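Local coordinates for protein cysteine synthase (Fusobacterium nucleatum subsp. nucleatum, PDB 5Z5C) that is a pyridoxal 5'-phosphate-dependent, hydrogen sulfide-producing enzyme that probably has L-cysteine desulfhydrase and cysteine synthase activities, at residues 181-186 and 296-301; 211-216 and 251-256. All blocks are in the same frame, centred on the assembly; numbering follows the deposited sequence.

Contact 1: residues 181-186 and 296-301; sequences DGFVAG and VIVTVF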
ATOM      1  N   ASP B 181      -5.402 -27.226   8.088  1.00 40.14           N
ATOM      2  CA  ASP B 181      -6.497 -28.116   7.662  1.00 39.58           C
ATOM      3  C   ASP B 181      -7.032 -27.716   6.312  1.00 38.76           C
ATOM      4  O   ASP B 181      -7.544 -28.535   5.558  1.00 38.62           O
ATOM      5  CB  ASP B 181      -7.602 -28.111   8.725  1.00 40.21           C
ATOM      6  CG  ASP B 181      -7.115 -28.660  10.043  1.00 40.10           C
ATOM      7  OD1 ASP B 181      -6.584 -29.759  10.061  1.00 40.63           O
ATOM      8  OD2 ASP B 181      -7.231 -27.965  11.066  1.00 42.75           O
ATOM      9  N   GLY B 182      -6.904 -26.437   5.982  1.00 37.84           N
ATOM     10  CA  GLY B 182      -7.300 -25.987   4.670  1.00 36.75           C
ATOM     11  C   GLY B 182      -6.869 -24.568   4.299  1.00 35.26           C
ATOM     12  O   GLY B 182      -6.481 -23.761   5.146  1.00 34.00           O
ATOM     13  N   PHE B 183      -6.999 -24.296   3.012  1.00 34.60           N
ATOM     14  CA  PHE B 183      -6.688 -23.021   2.398  1.00 34.94           C
ATOM     15  C   PHE B 183      -7.721 -22.772   1.285  1.00 35.65           C
ATOM     16  O   PHE B 183      -8.019 -23.700   0.529  1.00 37.28           O
ATOM     17  CB  PHE B 183      -5.286 -23.062   1.771  1.00 34.70           C
ATOM     18  CG  PHE B 183      -4.942 -21.826   0.979  1.00 34.60           C
ATOM     19  CD1 PHE B 183      -4.350 -20.718   1.613  1.00 34.53           C
ATOM     20  CD2 PHE B 183      -5.267 -21.732  -0.344  1.00 34.24           C
ATOM     21  CE1 PHE B 183      -4.073 -19.559   0.912  1.00 33.64           C
ATOM     22  CE2 PHE B 183      -4.980 -20.593  -1.056  1.00 34.60           C
ATOM     23  CZ  PHE B 183      -4.388 -19.506  -0.423  1.00 34.36           C
ATOM     24  N   VAL B 184      -8.171 -21.520   1.144  1.00 34.72           N
ATOM     25  CA  VAL B 184      -9.113 -21.079   0.122  1.00 34.48           C
ATOM     26  C   VAL B 184      -8.540 -19.827  -0.537  1.00 34.19           C
ATOM     27  O   VAL B 184      -7.973 -18.953   0.172  1.00 33.48           O
ATOM     28  CB  VAL B 184     -10.483 -20.709   0.783  1.00 35.42           C
ATOM     29  CG1 VAL B 184     -11.477 -20.225  -0.264  1.00 36.43           C
ATOM     30  CG2 VAL B 184     -11.048 -21.890   1.562  1.00 35.59           C
ATOM     31  N   ALA B 185      -8.672 -19.734  -1.861  1.00 33.99           N
ATOM     32  CA  ALA B 185      -8.376 -18.510  -2.587  1.00 34.16           C
ATOM     33  C   ALA B 185      -9.189 -18.389  -3.871  1.00 34.86           C
ATOM     34  O   ALA B 185      -9.252 -19.342  -4.675  1.00 34.90           O
ATOM     35  CB  ALA B 185      -6.885 -18.427  -2.941  1.00 33.88           C
ATOM     36  N   GLY B 186      -9.759 -17.192  -4.075  1.00 35.00           N
ATOM     37  CA  GLY B 186     -10.355 -16.808  -5.348  1.00 35.32           C
ATOM     38  C   GLY B 186      -9.366 -17.003  -6.498  1.00 35.79           C
ATOM     39  O   GLY B 186      -8.153 -16.809  -6.335  1.00 34.38           O
ATOM     40  N   VAL B 296      -8.103 -25.373  11.222  1.00 36.81           N
ATOM     41  CA  VAL B 296      -7.180 -24.284  10.971  1.00 35.50           C
ATOM     42  C   VAL B 296      -7.171 -23.999   9.478  1.00 34.45           C
ATOM     43  O   VAL B 296      -6.764 -24.821   8.635  1.00 34.40           O
ATOM     44  CB  VAL B 296      -5.764 -24.622  11.496  1.00 36.22           C
ATOM     45  CG1 VAL B 296      -4.709 -23.572  11.069  1.00 36.03           C
ATOM     46  CG2 VAL B 296      -5.821 -24.749  13.037  1.00 36.87           C
ATOM     47  N   ILE B 297      -7.724 -22.847   9.140  1.00 33.30           N
ATOM     48  CA  ILE B 297      -7.953 -22.479   7.736  1.00 32.51           C
ATOM     49  C   ILE B 297      -7.209 -21.168   7.446  1.00 31.61           C
ATOM     50  O   ILE B 297      -7.255 -20.215   8.238  1.00 30.98           O
ATOM     51  CB  ILE B 297      -9.444 -22.292   7.447  1.00 32.39           C
ATOM     52  CG1 ILE B 297     -10.271 -23.478   7.964  1.00 32.70           C
ATOM     53  CG2 ILE B 297      -9.662 -22.010   5.965  1.00 32.76           C
ATOM     54  CD1 ILE B 297     -10.057 -24.743   7.195  1.00 33.13           C
ATOM     55  N   VAL B 298      -6.485 -21.156   6.331  1.00 31.94           N
ATOM     56  CA  VAL B 298      -5.680 -20.010   5.874  1.00 30.98           C
ATOM     57  C   VAL B 298      -6.264 -19.419   4.599  1.00 30.32           C
ATOM     58  O   VAL B 298      -6.746 -20.136   3.715  1.00 29.97           O
ATOM     59  CB  VAL B 298      -4.235 -20.429   5.612  1.00 31.49           C
ATOM     60  CG1 VAL B 298      -3.392 -19.202   5.271  1.00 31.54           C
ATOM     61  CG2 VAL B 298      -3.684 -21.103   6.841  1.00 32.08           C
ATOM     62  N   THR B 299      -6.234 -18.104   4.494  1.00 29.36           N
ATOM     63  CA  THR B 299      -6.465 -17.500   3.208  1.00 29.29           C
ATOM     64  C   THR B 299      -5.532 -16.276   2.978  1.00 28.92           C
ATOM     65  O   THR B 299      -4.586 -16.097   3.720  1.00 28.49           O
ATOM     66  CB  THR B 299      -7.952 -17.214   3.034  1.00 29.21           C
ATOM     67  OG1 THR B 299      -8.191 -16.809   1.697  1.00 29.48           O
ATOM     68  CG2 THR B 299      -8.475 -16.180   4.050  1.00 29.41           C
ATOM     69  N   VAL B 300      -5.794 -15.507   1.937  1.00 29.02           N
ATOM     70  CA  VAL B 300      -5.058 -14.292   1.627  1.00 29.34           C
ATOM     71  C   VAL B 300      -6.006 -13.133   1.330  1.00 28.82           C
ATOM     72  O   VAL B 300      -7.124 -13.332   0.855  1.00 29.04           O
ATOM     73  CB  VAL B 300      -4.066 -14.465   0.429  1.00 29.56           C
ATOM     74  CG1 VAL B 300      -3.139 -15.664   0.645  1.00 29.90           C
ATOM     75  CG2 VAL B 300      -4.821 -14.598  -0.880  1.00 30.08           C
ATOM     76  N   PHE B 301      -5.542 -11.937   1.663  1.00 28.07           N
ATOM     77  CA  PHE B 301      -6.147 -10.700   1.277  1.00 28.18           C
ATOM     78  C   PHE B 301      -5.273 -10.103   0.181  1.00 28.75           C
ATOM     79  O   PHE B 301      -4.214  -9.559   0.453  1.00 28.23           O
ATOM     80  CB  PHE B 301      -6.178  -9.730   2.476  1.00 28.04           C
ATOM     81  CG  PHE B 301      -7.108 -10.126   3.630  1.00 27.40           C
ATOM     82  CD1 PHE B 301      -8.130 -11.056   3.462  1.00 27.82           C
ATOM     83  CD2 PHE B 301      -6.980  -9.496   4.879  1.00 27.62           C
ATOM     84  CE1 PHE B 301      -9.016 -11.341   4.513  1.00 27.47           C
ATOM     85  CE2 PHE B 301      -7.826  -9.797   5.935  1.00 26.92           C
ATOM     86  CZ  PHE B 301      -8.846 -10.730   5.736  1.00 27.36           C
TER

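Contact 2: residues 211-216 and 251-256; sequences PLEPLN and VVSVDD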
ATOM      1  N   PRO B 211     -10.464 -23.809  -4.488  1.00 43.43           N
ATOM      2  CA  PRO B 211     -10.478 -22.582  -5.259  1.00 42.66           C
ATOM      3  C   PRO B 211     -11.826 -21.938  -5.130  1.00 42.43           C
ATOM      4  O   PRO B 211     -12.848 -22.636  -4.900  1.00 43.09           O
ATOM      5  CB  PRO B 211     -10.207 -23.052  -6.691  1.00 43.69           C
ATOM      6  CG  PRO B 211     -10.821 -24.430  -6.743  1.00 44.17           C
ATOM      7  CD  PRO B 211     -10.694 -24.994  -5.347  1.00 44.22           C
ATOM      8  N   LEU B 212     -11.853 -20.614  -5.271  1.00 40.66           N
ATOM      9  CA  LEU B 212     -13.064 -19.876  -5.039  1.00 39.94           C
ATOM     10  C   LEU B 212     -13.487 -19.163  -6.301  1.00 40.12           C
ATOM     11  O   LEU B 212     -12.660 -18.688  -7.064  1.00 38.97           O
ATOM     12  CB  LEU B 212     -12.868 -18.927  -3.843  1.00 40.31           C
ATOM     13  CG  LEU B 212     -13.999 -17.950  -3.483  1.00 40.34           C
ATOM     14  CD1 LEU B 212     -13.929 -17.557  -2.031  1.00 40.55           C
ATOM     15  CD2 LEU B 212     -13.966 -16.700  -4.372  1.00 40.44           C
ATOM     16  N   GLU B 213     -14.795 -19.103  -6.510  1.00 40.24           N
ATOM     17  CA  GLU B 213     -15.394 -18.401  -7.644  1.00 40.98           C
ATOM     18  C   GLU B 213     -16.562 -17.577  -7.097  1.00 39.85           C
ATOM     19  O   GLU B 213     -17.024 -17.851  -6.004  1.00 40.19           O
ATOM     20  CB  GLU B 213     -15.905 -19.421  -8.705  1.00 42.73           C
ATOM     21  CG  GLU B 213     -17.196 -20.137  -8.272  1.00 43.28           C
ATOM     22  CD  GLU B 213     -17.609 -21.358  -9.090  1.00 44.31           C
ATOM     23  OE1 GLU B 213     -17.065 -21.561 -10.194  1.00 44.65           O
ATOM     24  OE2 GLU B 213     -18.499 -22.104  -8.629  1.00 43.40           O
ATOM     25  N   PRO B 214     -17.043 -16.584  -7.843  1.00 39.50           N
ATOM     26  CA  PRO B 214     -18.309 -15.932  -7.512  1.00 40.05           C
ATOM     27  C   PRO B 214     -19.532 -16.785  -7.907  1.00 41.94           C
ATOM     28  O   PRO B 214     -19.600 -17.306  -9.002  1.00 40.92           O
ATOM     29  CB  PRO B 214     -18.295 -14.653  -8.349  1.00 40.12           C
ATOM     30  CG  PRO B 214     -17.180 -14.789  -9.299  1.00 40.19           C
ATOM     31  CD  PRO B 214     -16.471 -16.088  -9.087  1.00 39.62           C
ATOM     32  N   LEU B 215     -20.490 -16.916  -7.004  1.00 44.24           N
ATOM     33  CA  LEU B 215     -21.790 -17.544  -7.290  1.00 45.48           C
ATOM     34  C   LEU B 215     -22.544 -16.887  -8.464  1.00 46.70           C
ATOM     35  O   LEU B 215     -23.272 -17.579  -9.194  1.00 47.56           O
ATOM     36  CB  LEU B 215     -22.635 -17.478  -6.031  1.00 46.70           C
ATOM     37  CG  LEU B 215     -23.893 -18.334  -5.939  1.00 48.25           C
ATOM     38  CD1 LEU B 215     -23.564 -19.812  -6.127  1.00 48.08           C
ATOM     39  CD2 LEU B 215     -24.550 -18.100  -4.584  1.00 48.32           C
ATOM     40  N   ASN B 216     -22.330 -15.577  -8.655  1.00 46.08           N
ATOM     41  CA  ASN B 216     -22.879 -14.783  -9.782  1.00 46.76           C
ATOM     42  C   ASN B 216     -22.244 -15.112 -11.146  1.00 46.46           C
ATOM     43  O   ASN B 216     -22.795 -14.732 -12.161  1.00 46.92           O
ATOM     44  CB  ASN B 216     -22.679 -13.247  -9.574  1.00 47.37           C
ATOM     45  CG  ASN B 216     -22.840 -12.807  -8.128  1.00 46.76           C
ATOM     46  OD1 ASN B 216     -22.049 -13.201  -7.267  1.00 44.60           O
ATOM     47  ND2 ASN B 216     -23.865 -11.998  -7.852  1.00 47.11           N
ATOM     48  N   VAL B 251     -14.692 -26.736  -5.236  1.00 44.80           N
ATOM     49  CA  VAL B 251     -14.974 -25.339  -5.505  1.00 44.49           C
ATOM     50  C   VAL B 251     -15.856 -24.733  -4.425  1.00 44.40           C
ATOM     51  O   VAL B 251     -16.848 -25.340  -4.033  1.00 45.23           O
ATOM     52  CB  VAL B 251     -15.657 -25.171  -6.903  1.00 44.66           C
ATOM     53  CG1 VAL B 251     -16.086 -23.740  -7.154  1.00 44.58           C
ATOM     54  CG2 VAL B 251     -14.719 -25.637  -8.013  1.00 44.53           C
ATOM     55  N   VAL B 252     -15.463 -23.570  -3.883  1.00 44.01           N
ATOM     56  CA  VAL B 252     -16.360 -22.786  -2.994  1.00 42.75           C
ATOM     57  C   VAL B 252     -16.854 -21.550  -3.779  1.00 42.25           C
ATOM     58  O   VAL B 252     -16.101 -20.943  -4.574  1.00 40.85           O
ATOM     59  CB  VAL B 252     -15.722 -22.361  -1.622  1.00 43.30           C
ATOM     60  CG1 VAL B 252     -15.187 -23.581  -0.878  1.00 43.39           C
ATOM     61  CG2 VAL B 252     -14.632 -21.331  -1.772  1.00 43.77           C
ATOM     62  N   SER B 253     -18.138 -21.241  -3.606  1.00 41.62           N
ATOM     63  CA  SER B 253     -18.830 -20.203  -4.355  1.00 42.41           C
ATOM     64  C   SER B 253     -19.309 -19.170  -3.377  1.00 41.75           C
ATOM     65  O   SER B 253     -19.891 -19.547  -2.352  1.00 40.67           O
ATOM     66  CB  SER B 253     -20.053 -20.785  -5.037  1.00 44.42           C
ATOM     67  OG  SER B 253     -19.668 -21.683  -6.060  1.00 46.78           O
ATOM     68  N   VAL B 254     -19.039 -17.886  -3.650  1.00 40.72           N
ATOM     69  CA  VAL B 254     -19.501 -16.802  -2.763  1.00 40.14           C
ATOM     70  C   VAL B 254     -20.219 -15.743  -3.588  1.00 40.09           C
ATOM     71  O   VAL B 254     -19.774 -15.386  -4.691  1.00 38.83           O
ATOM     72  CB  VAL B 254     -18.336 -16.145  -1.991  1.00 40.22           C
ATOM     73  CG1 VAL B 254     -18.825 -15.017  -1.086  1.00 39.93           C
ATOM     74  CG2 VAL B 254     -17.558 -17.191  -1.194  1.00 40.13           C
ATOM     75  N   ASP B 255     -21.343 -15.253  -3.066  1.00 39.62           N
ATOM     76  CA  ASP B 255     -22.076 -14.211  -3.761  1.00 40.63           C
ATOM     77  C   ASP B 255     -21.333 -12.865  -3.590  1.00 39.74           C
ATOM     78  O   ASP B 255     -20.895 -12.531  -2.477  1.00 38.84           O
ATOM     79  CB  ASP B 255     -23.511 -14.095  -3.247  1.00 41.88           C
ATOM     80  CG  ASP B 255     -24.291 -13.020  -3.982  1.00 43.34           C
ATOM     81  OD1 ASP B 255     -24.138 -11.820  -3.645  1.00 45.19           O
ATOM     82  OD2 ASP B 255     -25.016 -13.354  -4.920  1.00 45.82           O
ATOM     83  N   ASP B 256     -21.230 -12.094  -4.673  1.00 39.58           N
ATOM     84  CA  ASP B 256     -20.444 -10.853  -4.649  1.00 39.25           C
ATOM     85  C   ASP B 256     -20.908  -9.813  -3.582  1.00 38.92           C
ATOM     86  O   ASP B 256     -20.092  -9.108  -2.990  1.00 38.64           O
ATOM     87  CB  ASP B 256     -20.233 -10.287  -6.054  1.00 39.57           C
ATOM     88  CG  ASP B 256     -21.490  -9.737  -6.717  1.00 39.82           C
ATOM     89  OD1 ASP B 256     -22.539  -9.721  -6.095  1.00 39.75           O
ATOM     90  OD2 ASP B 256     -21.400  -9.268  -7.851  1.00 39.73           O
TER

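Contact 1: residues 181-186 and 296-301
D181-V184 and V296-V300 run side by side as parallel chains, 23° apart, with G182 opposite I297 and F183 opposite V298. V298 N donates to G182 O, and V184 N donates to V298 O at 3.2 Å. V296 O takes two donors, D181 N at 2.8 Å and G182 N at 3.1 Å. The D181 side chain returns a bond from the same end. Its CG is anti to the carbonyl carbon, and OD2 accepts V296 N at 2.7 Å through its anti lone pair. This bond is nearly straight, 171° at the hydrogen.

G182 has no side chain. The I297 chain bends back over it and sets CD1 3.8 Å from G182 N. On the face that carries F183 and V298, the F183 ring reaches along the neighbouring chain. Its CD1 lies 4.0 Å from V298 CB. V300 CG1 meets the ring at its edge.

This belongs to one of the chain's two parallel sheets, consistent with the Rossmann-like architecture of fold type II pyridoxal phosphate enzymes such as cysteine synthase. Strand 182-186 is an inner strand, with 210-214 on its other side. On the far side of strand 297-298, I297 and T299 also bond to the backbone of F37, at the end of strand 33-37. Helix 275-288 covers the face of V184 and I297, and helix 191-196 covers F183.

T299 adds a side-chain bond farther along the chain. Its hydroxyl is anti to the backbone N (chi1 -171°), and OG1 donates to V184 O at 2.6 Å. That bond approaches the carbonyl tilted from its plane. Just beyond it, G186 touches the pyridoxal phosphate. N280 grips both chains here: its OD1 accepts from G186 N and its ND2 donates to V300 O.

Contact 2: residues 211-216 and 251-256
L212 packs on V252 and V254 across two parallel strands whose axes cross at 32°. Four backbone bonds join them, from V252 N to P211 O through to L215 N on V254 O. From CB outward, the L212 side chain follows its neighbour. CB sits 3.6 Å from V252 CG2. CG lies over the same methyl at 3.8 Å. CG is anti to the backbone N, and with chi2 at 155° CD1 comes to 3.7 Å from V254 CG2. V184 of the next strand and N280 of helix 275-288 also touch this side chain.

The face of E213 and S253 joins a polar pair to apolar neighbours. S253 OG gives a weak bond to E213 OE2, 2.9 Å long. E213 OE1 has a firmer partner in S221 N. V251 CG1 lies against the E213 carboxylate, 3.4 Å from CD, and L215 CD1 rests on S253 CB.

At the C-terminal end, N216 OD1 accepts D256 N at 2.9 Å. D256 OD1 also forms a salt bridge with R230. D255 OD1 accepts G257 N. Strand 252-254, at the edge of the sheet, leads through the N-cap D255 into helix 256-263, a strand-to-helix step consistent with the Rossmann-like alpha/beta fold of this family.

How the contacts relate
Both contacts belong to one parallel sheet, in the order 252-254, 210-214, 182-186, 297-298. Contact 1 pairs the last two strands and contact 2 the first two. Their inner strands are neighbours, with a probable hydrogen bond from L212 N to A185 O and V184 packed on L212 and V252. Helix 275-288 packs against both. Contact 2 is nested in the chain loop that contact 1 closes. Contact 1 is almost wholly buried and runs up to the cofactor at G186. Contact 2 is partly exposed. It has one glutamate within a strand and two aspartates at a helix start, whereas contact 1 has one aspartate at its beginning and mostly apolar side chains beyond.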